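Local coordinates for uncharacterized protein (Acinetobacter baumannii, PDB 4PUX) that is of unknown function but folds into a beta-barrel of the DUF3237 family, in the allene oxide cyclase barrel clan, at residues 13-18 with 134-139. Residues are numbered along the deposited sequence; the frame is centred on the assembly and turned at random.
Sequences EPLAKF and SWLNQT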
# COMPACT_ATOMS: atom_id res chain seq x y z
N GLU A 13 0.09 -12.63 10.55
CA GLU A 13 -0.62 -12.16 11.73
C GLU A 13 -1.24 -10.79 11.39
O GLU A 13 -0.52 -9.85 11.01
CB GLU A 13 0.35 -12.02 12.92
CG GLU A 13 -0.31 -11.55 14.21
CD GLU A 13 0.65 -11.44 15.40
OE1 GLU A 13 1.87 -11.36 15.19
OE2 GLU A 13 0.17 -11.39 16.54
N PRO A 14 -2.59 -10.67 11.50
CA PRO A 14 -3.18 -9.32 11.24
C PRO A 14 -2.55 -8.22 12.11
O PRO A 14 -2.32 -8.43 13.31
CB PRO A 14 -4.67 -9.51 11.58
CG PRO A 14 -4.88 -11.00 11.41
CD PRO A 14 -3.62 -11.66 11.83
N LEU A 15 -2.18 -7.12 11.47
CA LEU A 15 -1.59 -5.96 12.11
C LEU A 15 -2.64 -4.85 12.32
O LEU A 15 -2.95 -4.45 13.47
CB LEU A 15 -0.38 -5.44 11.29
CG LEU A 15 0.29 -4.19 11.91
CD1 LEU A 15 0.83 -4.46 13.33
CD2 LEU A 15 1.41 -3.70 11.01
N ALA A 16 -3.17 -4.33 11.22
CA ALA A 16 -4.24 -3.33 11.24
C ALA A 16 -4.85 -3.15 9.87
O ALA A 16 -4.21 -3.46 8.85
CB ALA A 16 -3.67 -1.94 11.72
N LYS A 17 -6.07 -2.65 9.86
CA LYS A 17 -6.75 -2.19 8.64
C LYS A 17 -6.48 -0.70 8.46
O LYS A 17 -6.74 0.10 9.35
CB LYS A 17 -8.25 -2.43 8.68
CG LYS A 17 -8.98 -1.92 7.41
CD LYS A 17 -10.49 -2.31 7.44
CE LYS A 17 -11.17 -2.13 6.09
NZ LYS A 17 -12.26 -3.14 5.89
N PHE A 18 -5.88 -0.36 7.33
CA PHE A 18 -5.52 1.00 6.93
C PHE A 18 -6.53 1.57 5.93
O PHE A 18 -6.92 0.87 4.96
CB PHE A 18 -4.13 1.04 6.27
CG PHE A 18 -2.96 0.90 7.25
CD1 PHE A 18 -2.68 -0.33 7.88
CD2 PHE A 18 -2.14 1.99 7.54
CE1 PHE A 18 -1.60 -0.47 8.76
CE2 PHE A 18 -1.05 1.85 8.44
CZ PHE A 18 -0.80 0.62 9.06
N SER A 134 8.65 -0.66 18.47
CA SER A 134 9.94 -0.86 17.80
C SER A 134 10.13 -2.28 17.21
O SER A 134 10.99 -2.48 16.35
CB SER A 134 11.11 -0.49 18.72
OG SER A 134 11.13 -1.31 19.85
N TRP A 135 9.31 -3.24 17.63
CA TRP A 135 9.31 -4.56 16.98
C TRP A 135 9.09 -4.45 15.48
O TRP A 135 9.60 -5.26 14.68
CB TRP A 135 8.27 -5.51 17.62
CG TRP A 135 6.83 -5.16 17.36
CD1 TRP A 135 6.11 -4.13 17.93
CD2 TRP A 135 5.91 -5.89 16.56
NE1 TRP A 135 4.80 -4.16 17.48
CE2 TRP A 135 4.66 -5.22 16.62
CE3 TRP A 135 6.03 -7.03 15.75
CZ2 TRP A 135 3.52 -5.68 15.96
CZ3 TRP A 135 4.90 -7.50 15.09
CH2 TRP A 135 3.66 -6.82 15.20
N LEU A 136 8.32 -3.44 15.05
CA LEU A 136 8.06 -3.24 13.64
C LEU A 136 9.28 -2.83 12.81
O LEU A 136 9.29 -3.06 11.59
CB LEU A 136 6.94 -2.23 13.43
CG LEU A 136 5.56 -2.60 13.99
CD1 LEU A 136 4.62 -1.39 13.92
CD2 LEU A 136 5.02 -3.77 13.20
N ASN A 137 10.33 -2.33 13.49
CA ASN A 137 11.60 -2.00 12.84
C ASN A 137 12.32 -3.23 12.28
O ASN A 137 13.20 -3.11 11.41
CB ASN A 137 12.57 -1.34 13.82
CG ASN A 137 12.13 0.05 14.31
OD1 ASN A 137 11.35 0.76 13.67
ND2 ASN A 137 12.61 0.42 15.48
N GLN A 138 11.97 -4.41 12.78
CA GLN A 138 12.69 -5.64 12.43
C GLN A 138 11.79 -6.82 12.10
O GLN A 138 12.19 -7.98 12.27
CB GLN A 138 13.70 -6.00 13.54
CG GLN A 138 13.03 -6.20 14.92
CD GLN A 138 14.01 -6.69 15.96
OE1 GLN A 138 15.18 -6.33 15.91
NE2 GLN A 138 13.55 -7.49 16.89
N THR A 139 10.61 -6.50 11.57
CA THR A 139 9.60 -7.50 11.19
C THR A 139 9.14 -7.23 9.75
O THR A 139 8.91 -6.08 9.39
CB THR A 139 8.39 -7.40 12.16
OG1 THR A 139 8.84 -7.58 13.51
CG2 THR A 139 7.33 -8.45 11.84
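L15 carries this contact from strand 12-21, meeting W135 and L136 of the short 3-10 turn at 134-137. It points toward the turn. Its CG stands anti to the backbone N (chi1 180°), which extends the branch point of the side chain toward the turn. From there chi2 near 60° divides the methyls, sending CD1 to the indole of W135 and CD2 to L136. L15 CD1 approaches the benzene part of the W135 indole, 4.0 Å from W135 CZ2, with W135 CH2 almost as near. The approach is oblique. L15 and W135 lie alongside each other, each reaching past the other toward the opposite segment. The other branch, L15 CD2, lies 4.2 Å from L136 CD2. That same methyl, L136 CD2, also rests over one face of the W135 ring, 3.6 Å above its plane and displaced toward the margin of the ring system. The L15 methyls thus meet a paired leucine and indole. No hydrogen bond joins the two segments; the contact is apolar. The turn has its own polar fastening. W135 O accepts from Q138 N and, at 2.7 Å, from T139 OG1. These two donors reach it from opposite faces of the carbonyl plane. L15 also touches S52, L53 and F126; W135 shares S52 and L136 shares F126. Next along the strand, A16 and L15 both face A156 and both bond to its backbone, a classic beta bulge. The contact therefore joins a bulged strand to the connection between strands 118-127 and 141-147, in a curled antiparallel sheet consistent with the beta-barrel of the DUF3237 family.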